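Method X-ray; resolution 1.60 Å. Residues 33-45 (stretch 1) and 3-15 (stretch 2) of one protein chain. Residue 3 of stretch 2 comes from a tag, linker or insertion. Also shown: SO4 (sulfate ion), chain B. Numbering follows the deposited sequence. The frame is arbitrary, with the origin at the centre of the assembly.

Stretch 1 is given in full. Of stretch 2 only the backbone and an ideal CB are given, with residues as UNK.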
# COMPACT_ATOMS: atom_id res chain seq x y z
N LEU A 33 1.62 -22.05 4.84
CA LEU A 33 0.52 -22.28 5.78
C LEU A 33 -0.42 -23.41 5.38
O LEU A 33 -1.32 -23.77 6.15
CB LEU A 33 -0.29 -20.99 5.94
CG LEU A 33 0.46 -19.80 6.56
CD1 LEU A 33 -0.36 -18.53 6.38
CD2 LEU A 33 0.72 -20.06 8.03
N GLY A 34 -0.23 -23.97 4.19
CA GLY A 34 -1.08 -25.06 3.74
C GLY A 34 -2.49 -24.60 3.44
O GLY A 34 -3.46 -25.31 3.72
N LEU A 35 -2.61 -23.41 2.87
CA LEU A 35 -3.90 -22.85 2.52
C LEU A 35 -4.13 -22.93 1.02
O LEU A 35 -3.19 -22.86 0.23
CB LEU A 35 -3.99 -21.37 2.95
CG LEU A 35 -3.86 -21.01 4.43
CD1 LEU A 35 -3.93 -19.49 4.60
CD2 LEU A 35 -4.97 -21.68 5.22
N ASP A 36 -5.40 -23.07 0.64
CA ASP A 36 -5.78 -23.12 -0.77
C ASP A 36 -6.18 -21.70 -1.13
O ASP A 36 -7.25 -21.23 -0.77
CB ASP A 36 -6.96 -24.08 -0.96
CG ASP A 36 -7.62 -23.93 -2.31
OD1 ASP A 36 -6.93 -23.56 -3.28
OD2 ASP A 36 -8.84 -24.21 -2.40
N LEU A 37 -5.29 -21.01 -1.85
CA LEU A 37 -5.53 -19.62 -2.23
C LEU A 37 -5.75 -19.40 -3.72
O LEU A 37 -5.03 -19.94 -4.56
CB LEU A 37 -4.36 -18.75 -1.78
CG LEU A 37 -4.27 -17.32 -2.32
CD1 LEU A 37 -5.36 -16.44 -1.69
CD2 LEU A 37 -2.89 -16.76 -2.01
N ARG A 38 -6.74 -18.58 -4.02
CA ARG A 38 -7.05 -18.22 -5.40
C ARG A 38 -7.13 -16.69 -5.44
O ARG A 38 -7.81 -16.07 -4.63
CB ARG A 38 -8.38 -18.84 -5.83
CG ARG A 38 -8.33 -20.36 -5.90
CD ARG A 38 -9.67 -20.94 -6.31
NE ARG A 38 -10.29 -20.13 -7.36
CZ ARG A 38 -9.68 -19.80 -8.50
NH1 ARG A 38 -8.44 -20.20 -8.75
NH2 ARG A 38 -10.32 -19.05 -9.39
N ILE A 39 -6.41 -16.10 -6.38
CA ILE A 39 -6.39 -14.65 -6.52
C ILE A 39 -7.01 -14.25 -7.85
O ILE A 39 -6.58 -14.70 -8.92
CB ILE A 39 -4.95 -14.10 -6.46
CG1 ILE A 39 -4.34 -14.38 -5.08
CG2 ILE A 39 -4.95 -12.60 -6.74
CD1 ILE A 39 -2.88 -14.00 -4.95
N LEU A 40 -8.04 -13.42 -7.78
CA LEU A 40 -8.73 -12.94 -8.97
C LEU A 40 -8.42 -11.46 -9.17
O LEU A 40 -8.72 -10.63 -8.31
CB LEU A 40 -10.25 -13.11 -8.82
CG LEU A 40 -10.76 -14.51 -8.49
CD1 LEU A 40 -12.28 -14.47 -8.38
CD2 LEU A 40 -10.33 -15.49 -9.56
N TYR A 41 -7.81 -11.12 -10.31
CA TYR A 41 -7.48 -9.73 -10.61
C TYR A 41 -8.64 -8.98 -11.25
O TYR A 41 -9.32 -9.51 -12.13
CB TYR A 41 -6.27 -9.67 -11.56
CG TYR A 41 -4.94 -9.89 -10.88
CD1 TYR A 41 -4.29 -8.84 -10.24
CD2 TYR A 41 -4.34 -11.15 -10.87
CE1 TYR A 41 -3.06 -9.03 -9.61
CE2 TYR A 41 -3.11 -11.35 -10.24
CZ TYR A 41 -2.47 -10.29 -9.62
OH TYR A 41 -1.25 -10.47 -9.02
N ALA A 42 -8.86 -7.74 -10.83
CA ALA A 42 -9.92 -6.93 -11.40
C ALA A 42 -9.44 -6.23 -12.67
O ALA A 42 -10.25 -5.74 -13.45
CB ALA A 42 -10.38 -5.89 -10.40
N GLU A 43 -8.13 -6.20 -12.86
CA GLU A 43 -7.50 -5.52 -13.99
C GLU A 43 -7.95 -4.05 -13.98
O GLU A 43 -8.33 -3.46 -15.00
CB GLU A 43 -7.83 -6.21 -15.32
CG GLU A 43 -7.46 -7.71 -15.37
CD GLU A 43 -5.97 -7.99 -15.25
OE1 GLU A 43 -5.16 -7.05 -15.15
OE2 GLU A 43 -5.60 -9.19 -15.25
N ARG A 44 -7.93 -3.49 -12.78
CA ARG A 44 -8.26 -2.10 -12.51
C ARG A 44 -9.66 -1.59 -12.85
O ARG A 44 -9.84 -0.41 -13.15
CB ARG A 44 -7.20 -1.19 -13.13
CG ARG A 44 -5.89 -1.14 -12.31
CD ARG A 44 -6.16 -0.59 -10.92
NE ARG A 44 -4.97 -0.49 -10.08
CZ ARG A 44 -5.00 -0.02 -8.83
NH1 ARG A 44 -6.16 0.38 -8.31
NH2 ARG A 44 -3.89 0.06 -8.12
N ASP A 45 -10.65 -2.47 -12.82
CA ASP A 45 -12.03 -2.08 -13.04
C ASP A 45 -12.77 -2.65 -11.83
O ASP A 45 -13.01 -3.85 -11.75
CB ASP A 45 -12.60 -2.70 -14.32
CG ASP A 45 -14.03 -2.25 -14.59
OD1 ASP A 45 -14.69 -1.78 -13.64
OD2 ASP A 45 -14.51 -2.38 -15.74
N UNK A 3 -8.24 -28.47 2.59
CA UNK A 3 -7.44 -27.34 3.12
C UNK A 3 -8.29 -26.08 3.23
O UNK A 3 -9.21 -25.87 2.44
CB UNK A 3 -6.23 -27.07 2.23
N UNK A 4 -7.97 -25.24 4.22
CA UNK A 4 -8.70 -23.99 4.39
C UNK A 4 -8.54 -23.22 3.08
O UNK A 4 -7.43 -23.10 2.56
CB UNK A 4 -8.19 -23.19 5.59
N UNK A 5 -9.64 -22.72 2.54
CA UNK A 5 -9.61 -22.01 1.27
C UNK A 5 -9.90 -20.52 1.39
O UNK A 5 -10.77 -20.10 2.15
CB UNK A 5 -10.62 -22.64 0.31
N UNK A 6 -9.17 -19.74 0.61
CA UNK A 6 -9.32 -18.29 0.59
C UNK A 6 -9.30 -17.77 -0.84
O UNK A 6 -8.51 -18.23 -1.67
CB UNK A 6 -8.22 -17.62 1.41
N UNK A 7 -10.19 -16.84 -1.14
CA UNK A 7 -10.23 -16.21 -2.46
C UNK A 7 -9.97 -14.74 -2.20
O UNK A 7 -10.64 -14.12 -1.36
CB UNK A 7 -11.56 -16.44 -3.19
N UNK A 8 -8.99 -14.17 -2.89
CA UNK A 8 -8.68 -12.76 -2.72
C UNK A 8 -8.99 -12.02 -4.01
O UNK A 8 -8.54 -12.42 -5.08
CB UNK A 8 -7.22 -12.56 -2.32
N UNK A 9 -9.77 -10.95 -3.89
CA UNK A 9 -10.13 -10.12 -5.04
C UNK A 9 -9.13 -8.97 -5.09
O UNK A 9 -9.25 -7.98 -4.36
CB UNK A 9 -11.57 -9.61 -4.94
N UNK A 10 -8.12 -9.13 -5.94
CA UNK A 10 -7.04 -8.16 -6.14
C UNK A 10 -7.56 -7.06 -7.08
O UNK A 10 -8.01 -7.34 -8.19
CB UNK A 10 -5.79 -8.83 -6.71
N UNK A 11 -7.49 -5.78 -6.65
CA UNK A 11 -7.97 -4.69 -7.50
C UNK A 11 -7.07 -4.25 -8.65
O UNK A 11 -7.53 -3.58 -9.58
CB UNK A 11 -8.23 -3.47 -6.61
N UNK A 12 -5.80 -4.62 -8.60
CA UNK A 12 -4.89 -4.17 -9.64
C UNK A 12 -4.84 -4.97 -10.92
O UNK A 12 -5.65 -5.87 -11.15
CB UNK A 12 -3.48 -4.13 -9.06
N UNK A 13 -3.89 -4.61 -11.78
CA UNK A 13 -3.69 -5.33 -13.03
C UNK A 13 -2.77 -6.50 -12.72
O UNK A 13 -1.97 -6.45 -11.77
CB UNK A 13 -3.11 -4.43 -14.12
N UNK A 14 -2.87 -7.57 -13.51
CA UNK A 14 -2.05 -8.75 -13.29
C UNK A 14 -0.58 -8.50 -13.66
O UNK A 14 0.26 -9.39 -13.50
CB UNK A 14 -2.60 -9.93 -14.10
N UNK A 15 -0.29 -7.30 -14.13
CA UNK A 15 1.06 -6.90 -14.50
C UNK A 15 1.47 -5.66 -13.70
O UNK A 15 2.54 -5.09 -13.94
CB UNK A 15 1.15 -6.63 -16.00
S SO4 B . -5.58 0.77 -4.70
O1 SO4 B . -5.26 1.64 -3.55
O2 SO4 B . -4.32 0.29 -5.30
O3 SO4 B . -6.35 -0.38 -4.19
O4 SO4 B . -6.36 1.53 -5.69

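The two strands run parallel, so the backbone ladder constrains stretch 2 from position 4 to position 10 whatever its side chains. Asp 36 N donates to the carbonyl O of position 4 (2.8 Å), and the amide N of position 6 returns a bond to Asp 36 O.

At position 3 the CB points toward stretch 1, 3.6 Å from Gly 34 O; many side chains would fit. It is Leu 3, a tag residue, whose CD2 lies 3.4 Å from Gly 34 O. The CB of position 4 points sideways beside Leu 35 CD2, which suits a small or branched residue; Thr 4 places its CB 3.5 Å from Leu 35 CD2.

Position 5 shares its sheet face with Asp 36, whose OD2 is 3.6 Å from the ideal CB. A small or polar residue suits this carboxylate, and Ser 5 is found, its OG bonded elsewhere in the structure.

Positions 6 and 8 lie on the face carrying Leu 37 and Ile 39, an apolar setting for which beta-branched, aliphatic or aromatic residues are candidates. Val 6 CG1 meets Leu 37 CD1 at 4.2 Å; Phe 8 CD2 approaches Ile 39 CG2 at 4.2 Å.

On the other face, position 7 stands between Arg 38 and Leu 40, and 9 pairs with Leu 40; aliphatic groups suit both. Val 7 CG1 lies 4.1 Å from Leu 40 CD1, and Leu 9 CD2 reaches the same Leu 40 CD1 at 3.8 Å.

Position 10 has its CB 3.8 Å from Tyr 41 CD1, so either an apolar or a compact polar residue could fit. Asn 10 sets its CB off-centre over the tyrosine ring, while its OD1 accepts from N of position 12 (3.0 Å), bracing the turn.

The phi of -77° at position 11 permits proline, and its CB points away: Pro 11, whose O accepts a weak bond from Arg 44 N (3.2 Å). At position 12 a CB would lie 4.1 Å from Arg 44 NE; a small residue suits, and Gly 12 is present.

Position 13 has its CB 3.5 Å from Glu 43 OE1, favouring a polar residue, here Asn 13. Position 14 offers the clearest cue: its CB is 3.3 Å from Glu 43 OE2, so a short donor is expected. Ser 14 donates from OG to Glu 43 OE2 (2.7 Å) and from N to Glu 43 OE1 (2.9 Å), with its CA over the Tyr 41 ring face. Position 15 points away, unconstrained; it is Thr 15.

Stretch 2, residues 3-15: LTSVVFLNPGNST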
# COMPACT_ATOMS: atom_id res chain seq x y z
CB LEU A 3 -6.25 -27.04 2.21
CG LEU A 3 -5.15 -28.09 2.02
CD1 LEU A 3 -5.71 -29.33 1.35
CD2 LEU A 3 -4.03 -27.49 1.18
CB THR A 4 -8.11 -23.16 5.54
OG1 THR A 4 -8.24 -23.91 6.76
CG2 THR A 4 -8.84 -21.84 5.69
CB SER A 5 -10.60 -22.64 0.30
OG SER A 5 -11.91 -22.62 0.85
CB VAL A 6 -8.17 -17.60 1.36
CG1 VAL A 6 -8.33 -16.09 1.30
CG2 VAL A 6 -8.14 -18.07 2.80
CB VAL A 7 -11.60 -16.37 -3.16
CG1 VAL A 7 -11.64 -15.49 -4.41
CG2 VAL A 7 -11.82 -17.83 -3.55
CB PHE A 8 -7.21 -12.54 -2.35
CG PHE A 8 -6.78 -11.09 -2.35
CD1 PHE A 8 -7.50 -10.14 -1.63
CD2 PHE A 8 -5.68 -10.67 -3.08
CE1 PHE A 8 -7.12 -8.80 -1.62
CE2 PHE A 8 -5.29 -9.32 -3.08
CZ PHE A 8 -6.01 -8.39 -2.35
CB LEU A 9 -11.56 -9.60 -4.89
CG LEU A 9 -12.60 -10.71 -4.64
CD1 LEU A 9 -13.99 -10.10 -4.57
CD2 LEU A 9 -12.53 -11.76 -5.76
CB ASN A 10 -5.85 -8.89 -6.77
CG ASN A 10 -4.58 -8.08 -6.72
OD1 ASN A 10 -4.56 -6.92 -7.11
ND2 ASN A 10 -3.49 -8.70 -6.24
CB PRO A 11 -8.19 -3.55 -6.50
CG PRO A 11 -7.09 -3.78 -5.49
CD PRO A 11 -7.06 -5.29 -5.32
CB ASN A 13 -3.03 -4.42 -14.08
CG ASN A 13 -3.95 -3.31 -14.55
OD1 ASN A 13 -5.15 -3.52 -14.73
ND2 ASN A 13 -3.39 -2.13 -14.76
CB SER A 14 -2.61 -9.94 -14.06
OG SER A 14 -2.96 -9.60 -15.39
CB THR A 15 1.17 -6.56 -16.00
OG1 THR A 15 0.17 -5.59 -16.35
CG2 THR A 15 0.96 -7.81 -16.84
O HOH W 1 -9.59 -26.35 -0.56
O HOH W 2 -5.65 -25.69 5.81
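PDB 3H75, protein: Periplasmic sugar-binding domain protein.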